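Local coordinates for endo-alpha-mannosidase (Bacteroides thetaiotaomicron, PDB 4ACY), which hydrolyses internal alpha-mannosidic linkages as a family GH99 glycoside hydrolase, an activity associated with the processing of N-glycans, at residues A[158-161]-A[162-165]; A[215-218]-A[219-223]; A[127-130]-A[131-134]. All coordinates share one frame; numbering follows the deposited sequence.

Contact 1: A[158-161]-A[162-165]; sequences GRSP and QTVR
Ser160 and Thr163 face each other with their hydroxyls 3.3 Å apart, OG to OG1, and each hydroxyl turns to the other residue's backbone. Ser160 OG accepts from Thr163 N at 3.1 Å in a nearly straight bond (162°), whereas Thr163 OG1 receives Ser160 N at 2.9 Å through a more bent one. Both side chains have their oxygen between the backbone N and the carbonyl carbon (chi1 67° for Ser160, 60° for Thr163), which brings each short hydroxyl back over the main chain. The reciprocal pair is a capping box, with Ser160 as N-cap of helix 161-175, the helix that follows the third strand of the TIM barrel. Serine and threonine suit the two ends because each carries an oxygen one bond beyond CB. Pro161 fits the first helical turn, where its missing N-H costs no helical bond, and its carbonyl already accepts from Arg165 N. Ser160 O takes Val164 N at 2.8 Å. The Val164 side chain runs alongside that of Arg159, pointing the same way, with CG2 3.5 Å from Arg159 CG. The extended start of Arg159 thus offers methylenes to the valine, while its guanidinium goes on to the carbonyl of Tyr193. Val164 also packs on Trp203 and Leu206 of helix 200-207, and Arg165 leads away to the carbonyls of Ile213 and Ser214.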
loop_
_atom_site.group_PDB
_atom_site.type_symbol
_atom_site.label_atom_id
_atom_site.label_comp_id
_atom_site.label_asym_id
_atom_site.label_seq_id
_atom_site.Cartn_x
_atom_site.Cartn_y
_atom_site.Cartn_z
ATOM N N GLY A 158 15.876 1.848 12.822
ATOM C CA GLY A 158 17.023 0.926 12.733
ATOM C C GLY A 158 16.972 -0.026 11.549
ATOM O O GLY A 158 17.694 -1.042 11.519
ATOM N N ARG A 159 16.108 0.267 10.578
ATOM C CA ARG A 159 16.029 -0.572 9.392
ATOM C C ARG A 159 17.360 -0.636 8.651
ATOM O O ARG A 159 17.992 0.393 8.365
ATOM C CB ARG A 159 14.905 -0.126 8.447
ATOM C CG ARG A 159 14.668 -1.125 7.319
ATOM C CD ARG A 159 13.419 -0.775 6.490
ATOM N NE ARG A 159 13.700 0.351 5.601
ATOM C CZ ARG A 159 12.901 0.775 4.628
ATOM N NH1 ARG A 159 11.731 0.169 4.396
ATOM N NH2 ARG A 159 13.286 1.800 3.870
ATOM N N SER A 160 17.773 -1.864 8.347
ATOM C CA SER A 160 19.043 -2.152 7.697
ATOM C C SER A 160 18.899 -3.506 6.996
ATOM O O SER A 160 17.950 -4.232 7.276
ATOM C CB SER A 160 20.158 -2.239 8.742
ATOM O OG SER A 160 19.965 -3.359 9.589
ATOM N N PRO A 161 19.846 -3.863 6.100
ATOM C CA PRO A 161 19.766 -5.217 5.547
ATOM C C PRO A 161 19.594 -6.295 6.634
ATOM O O PRO A 161 18.778 -7.206 6.465
ATOM C CB PRO A 161 21.093 -5.351 4.796
ATOM C CG PRO A 161 21.337 -3.943 4.287
ATOM C CD PRO A 161 20.871 -3.052 5.409
ATOM N N GLN A 162 20.342 -6.190 7.732
ATOM C CA GLN A 162 20.250 -7.169 8.819
ATOM C C GLN A 162 18.886 -7.194 9.505
ATOM O O GLN A 162 18.342 -8.261 9.755
ATOM C CB GLN A 162 21.373 -6.979 9.858
ATOM C CG GLN A 162 21.336 -7.977 11.034
ATOM C CD GLN A 162 21.385 -9.449 10.591
ATOM O OE1 GLN A 162 22.133 -9.825 9.677
ATOM N NE2 GLN A 162 20.583 -10.282 11.239
ATOM N N THR A 163 18.320 -6.030 9.806
ATOM C CA THR A 163 17.049 -6.028 10.528
ATOM C C THR A 163 15.896 -6.366 9.568
ATOM O O THR A 163 14.892 -6.949 9.975
ATOM C CB THR A 163 16.792 -4.719 11.306
ATOM O OG1 THR A 163 16.764 -3.619 10.399
ATOM C CG2 THR A 163 17.900 -4.487 12.367
ATOM N N VAL A 164 16.061 -6.036 8.293
ATOM C CA VAL A 164 15.083 -6.492 7.285
ATOM C C VAL A 164 15.116 -8.030 7.220
ATOM O O VAL A 164 14.067 -8.670 7.231
ATOM C CB VAL A 164 15.296 -5.827 5.906
ATOM C CG1 VAL A 164 14.438 -6.497 4.812
ATOM C CG2 VAL A 164 14.984 -4.324 5.990
ATOM N N ARG A 165 16.314 -8.622 7.205
ATOM C CA ARG A 165 16.424 -10.085 7.245
ATOM C C ARG A 165 15.663 -10.661 8.426
ATOM O O ARG A 165 14.899 -11.604 8.274
ATOM C CB ARG A 165 17.887 -10.560 7.278
ATOM C CG ARG A 165 18.021 -12.038 6.878
ATOM C CD ARG A 165 19.455 -12.539 7.009
ATOM N NE ARG A 165 19.724 -13.725 6.172
ATOM C CZ ARG A 165 19.328 -14.970 6.437
ATOM N NH1 ARG A 165 18.621 -15.254 7.523
ATOM N NH2 ARG A 165 19.637 -15.949 5.593
#

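Contact 2: A[215-218]-A[219-223]; sequences VRNT and KYDGL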
loop_
_atom_site.group_PDB
_atom_site.type_symbol
_atom_site.label_atom_id
_atom_site.label_comp_id
_atom_site.label_asym_id
_atom_site.label_seq_id
_atom_site.Cartn_x
_atom_site.Cartn_y
_atom_site.Cartn_z
ATOM N N VAL A 215 19.465 -14.244 1.760
ATOM C CA VAL A 215 18.284 -15.091 1.958
ATOM C C VAL A 215 18.018 -15.962 0.721
ATOM O O VAL A 215 17.075 -16.762 0.698
ATOM C CB VAL A 215 17.003 -14.257 2.263
ATOM C CG1 VAL A 215 17.086 -13.659 3.653
ATOM C CG2 VAL A 215 16.789 -13.181 1.218
ATOM N N ARG A 216 18.834 -15.794 -0.309
ATOM C CA ARG A 216 18.594 -16.496 -1.557
ATOM C C ARG A 216 18.825 -17.982 -1.343
ATOM O O ARG A 216 19.830 -18.397 -0.747
ATOM C CB ARG A 216 19.479 -15.978 -2.685
ATOM C CG ARG A 216 19.242 -14.513 -3.103
ATOM C CD ARG A 216 17.774 -14.248 -3.394
ATOM N NE ARG A 216 17.567 -12.875 -3.870
ATOM C CZ ARG A 216 16.375 -12.355 -4.158
ATOM N NH1 ARG A 216 15.277 -13.085 -4.041
ATOM N NH2 ARG A 216 16.290 -11.097 -4.580
ATOM N N ASN A 217 17.850 -18.761 -1.794
ATOM C CA ASN A 217 17.882 -20.218 -1.700
ATOM C C ASN A 217 17.860 -20.747 -0.275
ATOM O O ASN A 217 18.260 -21.884 -0.007
ATOM C CB ASN A 217 19.022 -20.781 -2.551
ATOM C CG ASN A 217 18.837 -20.450 -4.010
ATOM O OD1 ASN A 217 17.730 -20.569 -4.553
ATOM N ND2 ASN A 217 19.909 -20.021 -4.655
ATOM N N THR A 218 17.380 -19.901 0.634
ATOM C CA THR A 218 17.005 -20.316 1.971
ATOM C C THR A 218 15.489 -20.388 1.980
ATOM O O THR A 218 14.841 -20.017 1.003
ATOM C CB THR A 218 17.459 -19.299 3.046
ATOM O OG1 THR A 218 16.629 -18.127 2.976
ATOM C CG2 THR A 218 18.904 -18.900 2.844
ATOM N N LYS A 219 14.914 -20.847 3.087
ATOM C CA LYS A 219 13.472 -20.873 3.238
ATOM C C LYS A 219 12.888 -19.450 3.316
ATOM O O LYS A 219 11.670 -19.288 3.342
ATOM C CB LYS A 219 13.089 -21.652 4.498
ATOM C CG LYS A 219 13.377 -20.897 5.791
ATOM C CD LYS A 219 12.858 -21.640 7.016
ATOM C CE LYS A 219 11.333 -21.565 7.133
ATOM N NZ LYS A 219 10.907 -22.147 8.441
ATOM N N TYR A 220 13.772 -18.453 3.372
ATOM C CA TYR A 220 13.385 -17.030 3.501
ATOM C C TYR A 220 13.464 -16.279 2.173
ATOM O O TYR A 220 13.387 -15.032 2.120
ATOM C CB TYR A 220 14.228 -16.346 4.588
ATOM C CG TYR A 220 14.049 -17.030 5.909
ATOM C CD1 TYR A 220 12.792 -17.098 6.506
ATOM C CD2 TYR A 220 15.120 -17.660 6.541
ATOM C CE1 TYR A 220 12.601 -17.762 7.715
ATOM C CE2 TYR A 220 14.941 -18.323 7.755
ATOM C CZ TYR A 220 13.681 -18.370 8.332
ATOM O OH TYR A 220 13.502 -19.024 9.531
ATOM N N ASP A 221 13.608 -17.034 1.084
ATOM C CA ASP A 221 13.700 -16.429 -0.231
ATOM C C ASP A 221 12.305 -15.986 -0.678
ATOM O O ASP A 221 11.292 -16.392 -0.104
ATOM C CB ASP A 221 14.308 -17.416 -1.251
ATOM C CG ASP A 221 15.013 -16.716 -2.389
ATOM O OD1 ASP A 221 14.838 -15.488 -2.552
ATOM O OD2 ASP A 221 15.750 -17.381 -3.138
ATOM N N GLY A 222 12.258 -15.160 -1.710
ATOM C CA GLY A 222 10.988 -14.687 -2.234
ATOM C C GLY A 222 11.238 -13.635 -3.279
ATOM O O GLY A 222 12.303 -13.593 -3.887
ATOM N N LEU A 223 10.234 -12.797 -3.500
ATOM C CA LEU A 223 10.323 -11.742 -4.482
ATOM C C LEU A 223 10.320 -10.436 -3.709
ATOM O O LEU A 223 9.365 -10.125 -2.997
ATOM C CB LEU A 223 9.128 -11.800 -5.432
ATOM C CG LEU A 223 9.049 -13.004 -6.387
ATOM C CD1 LEU A 223 7.644 -13.111 -6.948
ATOM C CD2 LEU A 223 10.089 -12.942 -7.520
#
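Asp221 OD1 is gripped by two donors: Gly222 N at 2.7 Å, on the anti side but well out of the carboxylate plane, and Arg216 NH1 at 2.9 Å, which meets it nearly along the C-O axis in a salt bridge. The guanidinium presents its edge, with OD1 close to its plane, yet the two flat groups are turned 57° apart. The same NH1 also makes a weak bond to Gly222 O. The second oxygen, Asp221 OD2, takes Asn217 N at 2.8 Å in an almost straight bond (172°) from above the carboxylate plane. With CG anti to its own N (chi1 -153°), Asp221 reaches back across the turn, and a carboxylate suits the place because it can serve the arginine and two main-chain N-H groups together. Two successive beta turns shape the chain, type II from Val215 to Thr218 and type I from Thr218 to Asp221. Thr218 stands where they join: its OG1 donates to Val215 O at 2.7 Å and accepts from Tyr220 N at 2.9 Å. Val215 O also receives Thr218 N, from the same face of its plane. Lys219 CG lies 3.5 Å above the centre of one face of the Tyr220 ring; Val215 CG1 meets the CB of that tyrosine, 4.0 Å away. Arg216 extends further to the carbonyl of Phe207, at the end of helix 200-207, and to Asp243. The double turn thus sits between helix 200-207 and barrel strand 223-227, with helix 161-175 against Tyr220, whose OH bonds to Asp173.

Contact 3: A[127-130]-A[131-134]; sequences ESDY and GNQS
The amide of Asn132 presents its ND2 edge to the carbonyl of Asp129: the N-H lies in the amide's own plane, points to a lone pair in the carbonyl plane, and makes a 2.7 Å bond that is close to straight (173°). Asn132 N reaches the same Asp129 O at 3.1 Å, but from above the carbonyl plane, so one oxygen carries two donors from a single residue. The carboxylate of Asp129 bonds to Trp125 N, back toward the preceding strand. The ring of Tyr130 turns one face to Glu127 CA, 3.6 Å above its centre, and stacks with Tyr170. At the other edge of the asparagine amide, OD1 accepts from Ser134 OG at 2.7 Å and also from Val135 N. Chi1 (87°) brings the amide back over the main chain, and its rotation about CB-CG sends ND2 and OD1 opposite ways. An alanine in place of Asn132 is likely to leave Asp129 O with the backbone bond alone and the N-H of Val135 without its cap. Asparagine suits the spot by joining donor and acceptor in one short, flat group. Gly131 has positive phi (73°) at the third position of a type II turn, where a side chain would collide with Tyr130 O. This turn and the asparagine N-cap after it lead the chain from barrel strand 117-124 into helix 133-145, a beta-to-alpha loop of the TIM barrel.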
loop_
_atom_site.group_PDB
_atom_site.type_symbol
_atom_site.label_atom_id
_atom_site.label_comp_id
_atom_site.label_asym_id
_atom_site.label_seq_id
_atom_site.Cartn_x
_atom_site.Cartn_y
_atom_site.Cartn_z
ATOM N N GLU A 127 9.962 -4.864 14.451
ATOM C CA GLU A 127 9.814 -5.566 15.738
ATOM C C GLU A 127 8.566 -5.153 16.530
ATOM O O GLU A 127 7.945 -5.988 17.190
ATOM C CB GLU A 127 11.085 -5.403 16.590
ATOM N N SER A 128 8.175 -3.879 16.443
ATOM C CA SER A 128 6.985 -3.405 17.159
ATOM C C SER A 128 5.699 -4.111 16.700
ATOM O O SER A 128 4.684 -4.077 17.398
ATOM C CB SER A 128 6.832 -1.886 17.002
ATOM O OG SER A 128 6.662 -1.554 15.632
ATOM N N ASP A 129 5.750 -4.747 15.529
ATOM C CA ASP A 129 4.597 -5.448 14.963
ATOM C C ASP A 129 4.611 -6.957 15.217
ATOM O O ASP A 129 3.667 -7.657 14.847
ATOM C CB ASP A 129 4.478 -5.172 13.455
ATOM C CG ASP A 129 3.813 -3.835 13.151
ATOM O OD1 ASP A 129 3.441 -3.103 14.100
ATOM O OD2 ASP A 129 3.675 -3.500 11.963
ATOM N N TYR A 130 5.678 -7.458 15.836
ATOM C CA TYR A 130 5.754 -8.880 16.179
ATOM C C TYR A 130 4.557 -9.250 17.057
ATOM O O TYR A 130 4.257 -8.570 18.037
ATOM C CB TYR A 130 7.073 -9.204 16.898
ATOM C CG TYR A 130 8.324 -9.189 16.036
ATOM C CD1 TYR A 130 8.289 -8.798 14.693
ATOM C CD2 TYR A 130 9.562 -9.535 16.587
ATOM C CE1 TYR A 130 9.441 -8.775 13.921
ATOM C CE2 TYR A 130 10.730 -9.514 15.821
ATOM C CZ TYR A 130 10.662 -9.133 14.491
ATOM O OH TYR A 130 11.806 -9.111 13.724
ATOM N N GLY A 131 3.843 -10.294 16.664
ATOM C CA GLY A 131 2.726 -10.803 17.454
ATOM C C GLY A 131 1.473 -9.948 17.440
ATOM O O GLY A 131 0.521 -10.243 18.160
ATOM N N ASN A 132 1.450 -8.898 16.617
ATOM C CA ASN A 132 0.293 -8.000 16.590
ATOM C C ASN A 132 -0.997 -8.686 16.151
ATOM O O ASN A 132 -1.005 -9.531 15.243
ATOM C CB ASN A 132 0.567 -6.738 15.765
ATOM C CG ASN A 132 0.277 -6.922 14.299
ATOM O OD1 ASN A 132 -0.857 -6.727 13.846
ATOM N ND2 ASN A 132 1.306 -7.283 13.536
ATOM N N GLN A 133 -2.083 -8.288 16.803
ATOM C CA GLN A 133 -3.372 -8.968 16.702
ATOM C C GLN A 133 -3.985 -8.920 15.309
ATOM O O GLN A 133 -4.576 -9.905 14.863
ATOM C CB GLN A 133 -4.357 -8.386 17.730
ATOM N N SER A 134 -3.832 -7.782 14.625
ATOM C CA SER A 134 -4.538 -7.532 13.371
ATOM C C SER A 134 -4.062 -8.439 12.246
ATOM O O SER A 134 -4.859 -8.879 11.430
ATOM C CB SER A 134 -4.435 -6.062 12.946
ATOM O OG SER A 134 -3.092 -5.695 12.746
#

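How the contacts relate
Following the chain from its N terminus, contact 3 comes first, ending the loop after strand 117-124 where helix 133-145 begins. Contact 1 likewise ends the loop after strand 148-153 at the start of helix 161-175, and contact 2 shapes the loop from helix 200-207 to strand 223-227. The three stand in series, none nested or crossing. Contacts 3 and 1 both mark helix starts after successive barrel strands, with nearest atoms about 5 Å apart, and helix 161-175, begun by contact 1, also packs against the loop of contact 3. Contacts 1 and 2 touch directly, Arg165 NE lying 3.6 Å from Val215 CG1, which joins helix 161-175 to the turn before strand 223-227.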